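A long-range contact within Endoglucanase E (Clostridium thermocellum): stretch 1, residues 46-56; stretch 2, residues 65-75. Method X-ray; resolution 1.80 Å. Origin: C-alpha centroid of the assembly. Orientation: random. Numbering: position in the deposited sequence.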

ATOM      1  N   THR A  46      -3.129  -4.222 -22.361  1.00  8.24           N
ATOM      2  CA  THR A  46      -3.460  -5.620 -22.158  1.00  9.91           C
ATOM      3  C   THR A  46      -2.934  -6.056 -20.801  1.00  9.54           C
ATOM      4  O   THR A  46      -1.749  -5.861 -20.477  1.00  9.98           O
ATOM      5  CB  THR A  46      -2.853  -6.497 -23.279  1.00 11.26           C
ATOM      6  OG1 THR A  46      -3.327  -6.000 -24.548  1.00 14.48           O
ATOM      7  CG2 THR A  46      -3.280  -7.952 -23.116  1.00 10.40           C
ATOM      8  N   ILE A  47      -3.845  -6.621 -20.008  1.00  8.83           N
ATOM      9  CA  ILE A  47      -3.556  -7.032 -18.637  1.00  9.68           C
ATOM     10  C   ILE A  47      -3.908  -8.502 -18.448  1.00  9.64           C
ATOM     11  O   ILE A  47      -5.039  -8.923 -18.785  1.00 11.41           O
ATOM     12  CB  ILE A  47      -4.409  -6.214 -17.635  1.00  9.12           C
ATOM     13  CG1 ILE A  47      -3.898  -4.756 -17.609  1.00  9.39           C
ATOM     14  CG2 ILE A  47      -4.350  -6.887 -16.208  1.00  9.88           C
ATOM     15  CD1 ILE A  47      -4.913  -3.737 -17.059  1.00 13.97           C
ATOM     16  N   LYS A  48      -2.971  -9.259 -17.885  1.00  9.86           N
ATOM     17  CA  LYS A  48      -3.291 -10.591 -17.369  1.00 10.71           C
ATOM     18  C   LYS A  48      -3.384 -10.548 -15.849  1.00 10.17           C
ATOM     19  O   LYS A  48      -2.502  -9.983 -15.197  1.00 12.10           O
ATOM     20  CB  LYS A  48      -2.240 -11.604 -17.831  1.00 10.11           C
ATOM     21  CG  LYS A  48      -2.480 -13.031 -17.305  1.00 12.34           C
ATOM     22  CD  LYS A  48      -1.485 -13.992 -17.930  1.00 18.76           C
ATOM     23  CE  LYS A  48      -1.352 -15.225 -17.070  1.00 18.66           C
ATOM     24  NZ  LYS A  48      -0.212 -15.996 -17.589  1.00 26.46           N
ATOM     25  N   SER A  49      -4.423 -11.161 -15.286  1.00 10.55           N
ATOM     26  CA  SER A  49      -4.686 -11.131 -13.847  1.00  9.82           C
ATOM     27  C   SER A  49      -5.012 -12.520 -13.341  1.00 11.11           C
ATOM     28  O   SER A  49      -5.852 -13.215 -13.927  1.00 10.74           O
ATOM     29  CB  SER A  49      -5.873 -10.194 -13.534  1.00  9.41           C
ATOM     30  OG  SER A  49      -6.045 -10.125 -12.090  1.00 11.72           O
ATOM     31  N   GLY A  50      -4.376 -12.903 -12.242  1.00 11.30           N
ATOM     32  CA  GLY A  50      -4.596 -14.221 -11.642  1.00 13.15           C
ATOM     33  C   GLY A  50      -5.920 -14.353 -10.897  1.00 13.46           C
ATOM     34  O   GLY A  50      -6.463 -15.458 -10.777  1.00 14.60           O
ATOM     35  N   GLY A  51      -6.458 -13.242 -10.412  1.00 12.26           N
ATOM     36  CA  GLY A  51      -7.717 -13.260  -9.651  1.00 10.20           C
ATOM     37  C   GLY A  51      -8.565 -12.063 -10.020  1.00  9.98           C
ATOM     38  O   GLY A  51      -8.430 -11.525 -11.122  1.00  9.98           O
ATOM     39  N   GLU A  52      -9.464 -11.641  -9.112  1.00  9.27           N
ATOM     40  CA  GLU A  52     -10.315 -10.485  -9.384  1.00  9.30           C
ATOM     41  C   GLU A  52      -9.576  -9.215  -8.959  1.00  8.67           C
ATOM     42  O   GLU A  52      -9.661  -8.796  -7.806  1.00  9.55           O
ATOM     43  CB  GLU A  52     -11.687 -10.565  -8.679  1.00  9.19           C
ATOM     44  CG  GLU A  52     -12.577  -9.406  -9.101  1.00 10.98           C
ATOM     45  CD  GLU A  52     -13.900  -9.362  -8.398  1.00 12.04           C
ATOM     46  OE1 GLU A  52     -14.232 -10.377  -7.744  1.00 14.44           O
ATOM     47  OE2 GLU A  52     -14.588  -8.303  -8.499  1.00 10.95           O
ATOM     48  N   ASN A  53      -8.796  -8.664  -9.864  1.00  7.39           N
ATOM     49  CA  ASN A  53      -8.106  -7.414  -9.583  1.00  7.33           C
ATOM     50  C   ASN A  53      -8.832  -6.247 -10.227  1.00  7.95           C
ATOM     51  O   ASN A  53      -9.378  -6.351 -11.347  1.00  8.44           O
ATOM     52  CB  ASN A  53      -6.648  -7.471 -10.087  1.00  6.36           C
ATOM     53  CG  ASN A  53      -5.744  -8.244  -9.133  1.00 10.99           C
ATOM     54  OD1 ASN A  53      -5.205  -9.303  -9.473  1.00  8.97           O
ATOM     55  ND2 ASN A  53      -5.583  -7.718  -7.930  1.00  7.99           N
ATOM     56  N   TRP A  54      -8.771  -5.113  -9.548  1.00  6.17           N
ATOM     57  CA  TRP A  54      -9.405  -3.907 -10.017  1.00  5.53           C
ATOM     58  C   TRP A  54      -8.330  -2.869 -10.231  1.00  5.58           C
ATOM     59  O   TRP A  54      -7.363  -2.824  -9.456  1.00  4.92           O
ATOM     60  CB  TRP A  54     -10.392  -3.376  -8.951  1.00  5.72           C
ATOM     61  CG  TRP A  54     -11.736  -4.142  -8.992  1.00  5.56           C
ATOM     62  CD1 TRP A  54     -11.980  -5.427  -8.563  1.00  7.77           C
ATOM     63  CD2 TRP A  54     -12.936  -3.688  -9.628  1.00  6.82           C
ATOM     64  NE1 TRP A  54     -13.313  -5.777  -8.835  1.00  7.83           N
ATOM     65  CE2 TRP A  54     -13.907  -4.731  -9.501  1.00  6.36           C
ATOM     66  CE3 TRP A  54     -13.292  -2.491 -10.286  1.00  7.65           C
ATOM     67  CZ2 TRP A  54     -15.228  -4.606  -9.994  1.00  7.67           C
ATOM     68  CZ3 TRP A  54     -14.613  -2.370 -10.784  1.00  9.33           C
ATOM     69  CH2 TRP A  54     -15.552  -3.438 -10.632  1.00  7.30           C
ATOM     70  N   PHE A  55      -8.576  -2.020 -11.219  1.00  6.18           N
ATOM     71  CA  PHE A  55      -7.669  -0.943 -11.650  1.00  5.94           C
ATOM     72  C   PHE A  55      -8.379   0.382 -11.819  1.00  7.43           C
ATOM     73  O   PHE A  55      -9.591   0.435 -12.058  1.00  6.51           O
ATOM     74  CB  PHE A  55      -6.985  -1.289 -12.968  1.00  6.17           C
ATOM     75  CG  PHE A  55      -6.312  -2.632 -12.955  1.00  6.32           C
ATOM     76  CD1 PHE A  55      -4.969  -2.755 -12.611  1.00  7.45           C
ATOM     77  CD2 PHE A  55      -7.070  -3.782 -13.186  1.00  5.76           C
ATOM     78  CE1 PHE A  55      -4.347  -4.040 -12.535  1.00 10.57           C
ATOM     79  CE2 PHE A  55      -6.465  -5.062 -13.128  1.00 10.05           C
ATOM     80  CZ  PHE A  55      -5.103  -5.174 -12.807  1.00  8.96           C
ATOM     81  N   GLN A  56      -7.607   1.465 -11.751  1.00  7.62           N
ATOM     82  CA  GLN A  56      -8.131   2.778 -12.160  1.00  9.15           C
ATOM     83  C   GLN A  56      -7.038   3.460 -12.975  1.00  9.46           C
ATOM     84  O   GLN A  56      -5.845   3.387 -12.587  1.00  8.88           O
ATOM     85  CB  GLN A  56      -8.458   3.637 -10.942  1.00  9.29           C
ATOM     86  CG  GLN A  56      -9.128   5.001 -11.324  1.00 10.02           C
ATOM     87  CD  GLN A  56      -9.747   5.674 -10.147  1.00 15.55           C
ATOM     88  OE1 GLN A  56     -10.946   6.080 -10.172  1.00 14.61           O
ATOM     89  NE2 GLN A  56      -8.942   5.815  -9.074  1.00 13.78           N
ATOM     90  N   PRO A  65     -13.571   5.912 -14.241  1.00 11.41           N
ATOM     91  CA  PRO A  65     -14.263   4.812 -13.544  1.00  9.45           C
ATOM     92  C   PRO A  65     -13.391   3.546 -13.518  1.00  9.13           C
ATOM     93  O   PRO A  65     -12.723   3.208 -14.551  1.00  8.41           O
ATOM     94  CB  PRO A  65     -15.540   4.633 -14.396  1.00 10.31           C
ATOM     95  CG  PRO A  65     -15.761   5.998 -14.962  1.00 11.17           C
ATOM     96  CD  PRO A  65     -14.386   6.437 -15.353  1.00 11.27           C
ATOM     97  N   PRO A  66     -13.285   2.882 -12.357  1.00  7.91           N
ATOM     98  CA  PRO A  66     -12.427   1.688 -12.266  1.00  7.68           C
ATOM     99  C   PRO A  66     -12.980   0.494 -13.002  1.00  8.22           C
ATOM    100  O   PRO A  66     -14.153   0.513 -13.425  1.00  6.99           O
ATOM    101  CB  PRO A  66     -12.387   1.372 -10.772  1.00  8.00           C
ATOM    102  CG  PRO A  66     -13.571   2.003 -10.232  1.00  9.80           C
ATOM    103  CD  PRO A  66     -13.790   3.262 -11.028  1.00  8.57           C
ATOM    104  N   PHE A  67     -12.130  -0.498 -13.223  1.00  8.12           N
ATOM    105  CA  PHE A  67     -12.529  -1.696 -13.991  1.00  8.91           C
ATOM    106  C   PHE A  67     -11.804  -2.898 -13.454  1.00  9.17           C
ATOM    107  O   PHE A  67     -10.757  -2.762 -12.814  1.00  9.23           O
ATOM    108  CB  PHE A  67     -12.235  -1.519 -15.484  1.00  8.55           C
ATOM    109  CG  PHE A  67     -10.770  -1.358 -15.793  1.00  6.60           C
ATOM    110  CD1 PHE A  67      -9.998  -2.466 -16.095  1.00  7.35           C
ATOM    111  CD2 PHE A  67     -10.147  -0.076 -15.743  1.00  5.52           C
ATOM    112  CE1 PHE A  67      -8.613  -2.324 -16.387  1.00  7.30           C
ATOM    113  CE2 PHE A  67      -8.781   0.059 -16.030  1.00  8.17           C
ATOM    114  CZ  PHE A  67      -8.018  -1.047 -16.329  1.00  7.50           C
ATOM    115  N   SER A  68     -12.351  -4.080 -13.680  1.00  8.33           N
ATOM    116  CA  SER A  68     -11.701  -5.269 -13.206  1.00  8.75           C
ATOM    117  C   SER A  68     -11.175  -6.081 -14.353  1.00  8.98           C
ATOM    118  O   SER A  68     -11.725  -6.020 -15.463  1.00  9.10           O
ATOM    119  CB  SER A  68     -12.663  -6.180 -12.425  1.00 10.74           C
ATOM    120  OG  SER A  68     -13.806  -6.469 -13.210  1.00 10.94           O
ATOM    121  N   VAL A  69     -10.148  -6.870 -14.063  1.00  8.54           N
ATOM    122  CA  VAL A  69      -9.715  -7.928 -14.939  1.00  9.16           C
ATOM    123  C   VAL A  69      -9.661  -9.175 -14.068  1.00  9.92           C
ATOM    124  O   VAL A  69      -8.870  -9.253 -13.119  1.00  8.40           O
ATOM    125  CB  VAL A  69      -8.363  -7.634 -15.628  1.00  9.09           C
ATOM    126  CG1 VAL A  69      -7.956  -8.836 -16.538  1.00  9.09           C
ATOM    127  CG2 VAL A  69      -8.422  -6.355 -16.463  1.00  9.53           C
ATOM    128  N   ASN A  70     -10.534 -10.139 -14.372  1.00  9.98           N
ATOM    129  CA  ASN A  70     -10.769 -11.260 -13.448  1.00 11.47           C
ATOM    130  C   ASN A  70     -10.334 -12.632 -14.002  1.00 11.94           C
ATOM    131  O   ASN A  70     -11.006 -13.209 -14.885  1.00 12.07           O
ATOM    132  CB  ASN A  70     -12.242 -11.256 -12.946  1.00 12.35           C
ATOM    133  CG  ASN A  70     -12.489 -12.282 -11.816  1.00 12.85           C
ATOM    134  OD1 ASN A  70     -11.583 -13.007 -11.422  1.00 15.70           O
ATOM    135  ND2 ASN A  70     -13.730 -12.342 -11.306  1.00 17.51           N
ATOM    136  N   ALA A  71      -9.211 -13.133 -13.500  1.00 12.84           N
ATOM    137  CA  ALA A  71      -8.704 -14.492 -13.804  1.00 13.85           C
ATOM    138  C   ALA A  71      -8.650 -14.755 -15.313  1.00 14.85           C
ATOM    139  O   ALA A  71      -9.111 -15.811 -15.804  1.00 14.76           O
ATOM    140  CB  ALA A  71      -9.525 -15.560 -13.099  1.00 14.20           C
ATOM    141  N   THR A  72      -8.088 -13.783 -16.030  1.00 13.94           N
ATOM    142  CA  THR A  72      -8.111 -13.767 -17.494  1.00 13.83           C
ATOM    143  C   THR A  72      -7.083 -12.783 -18.023  1.00 13.52           C
ATOM    144  O   THR A  72      -6.403 -12.091 -17.245  1.00 12.30           O
ATOM    145  CB  THR A  72      -9.508 -13.367 -18.036  1.00 14.54           C
ATOM    146  OG1 THR A  72      -9.653 -13.790 -19.403  1.00 15.36           O
ATOM    147  CG2 THR A  72      -9.797 -11.863 -17.890  1.00 15.28           C
ATOM    148  N   THR A  73      -6.960 -12.754 -19.348  1.00 12.66           N
ATOM    149  CA  THR A  73      -6.152 -11.757 -20.051  1.00 12.59           C
ATOM    150  C   THR A  73      -7.123 -10.943 -20.872  1.00 13.83           C
ATOM    151  O   THR A  73      -7.891 -11.518 -21.674  1.00 13.02           O
ATOM    152  CB  THR A  73      -5.103 -12.441 -20.968  1.00 12.27           C
ATOM    153  OG1 THR A  73      -4.180 -13.186 -20.155  1.00 12.92           O
ATOM    154  CG2 THR A  73      -4.344 -11.410 -21.796  1.00 14.32           C
ATOM    155  N   SER A  74      -7.101  -9.610 -20.709  1.00 13.47           N
ATOM    156  CA  SER A  74      -7.964  -8.744 -21.490  1.00 14.81           C
ATOM    157  C   SER A  74      -7.271  -7.468 -21.974  1.00 14.91           C
ATOM    158  O   SER A  74      -6.451  -6.889 -21.253  1.00 13.76           O
ATOM    159  CB  SER A  74      -9.191  -8.297 -20.674  1.00 16.27           C
ATOM    160  OG  SER A  74      -9.869  -9.405 -20.099  1.00 19.72           O
ATOM    161  N   THR A  75      -7.651  -7.031 -23.172  1.00 14.38           N
ATOM    162  CA  THR A  75      -7.296  -5.717 -23.671  1.00 14.10           C
ATOM    163  C   THR A  75      -8.443  -4.782 -23.347  1.00 14.31           C
ATOM    164  O   THR A  75      -9.608  -5.058 -23.669  1.00 14.10           O
ATOM    165  CB  THR A  75      -6.987  -5.743 -25.180  1.00 14.30           C
ATOM    166  OG1 THR A  75      -5.916  -6.681 -25.379  1.00 17.66           O
ATOM    167  CG2 THR A  75      -6.542  -4.363 -25.644  1.00 14.98           C
TER

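Two antiparallel strand pairings join the stretches, Ile47 with Ser74 on one side of the corners at Gly50-Gly51 and Ala71-Thr72, Phe55 with Phe67 on the other, and together they bury 959 Å² counted over both sides. Phe67, Val69 and Ile47 cover the most surface, and all three send their side chains to the same face of their sheets, along with Phe55. Phe67 is bound through its backbone to Phe55: Phe55 N donates to Phe67 O at 2.8 Å, and Phe67 N to Phe55 O at 2.9 Å. With chi1 at p, the end of its side chain comes nearer to stretch 1, and Phe55 CB lies over one face of the Phe67 ring, 3.5 Å from Phe67 CZ. The two phenyl planes are 26° apart but slid so far that the rings barely overlap. At the edge of the Phe67 ring, Ile47 CD1 comes to 4.0 Å from Phe67 CE1, joining the two pairings through apolar contact. Val69 packs beside them: its CB lies 4.1 Å from Phe55 CE2, and its CG1 4.1 Å from Ile47 CG2. A compact branched side chain suits this buried site, while Val69 N bonds to Asn53 O at 2.9 Å. Ile47, also buried, pairs with Ser74 through Ile47 N to Ser74 O and Ser74 N to Ile47 O, both 2.9 Å. At the corner, Ala71 N donates to Gly51 O at 3.0 Å.

The opposite face is more polar. Trp54 lays its indole against Ser68, whose CB sits 3.6 Å from the centroid of the five-membered ring, a CH-pi contact over the ring face. Trp54 NE1 donates to Glu52 OE2 at 2.8 Å, satisfying the indole nitrogen within its own strand. In the other pairing, Thr46 OG1 and Thr75 OG1 share a hydrogen bond of 2.8 Å, a polar link that suits a partly exposed Thr46 and an exposed Thr75.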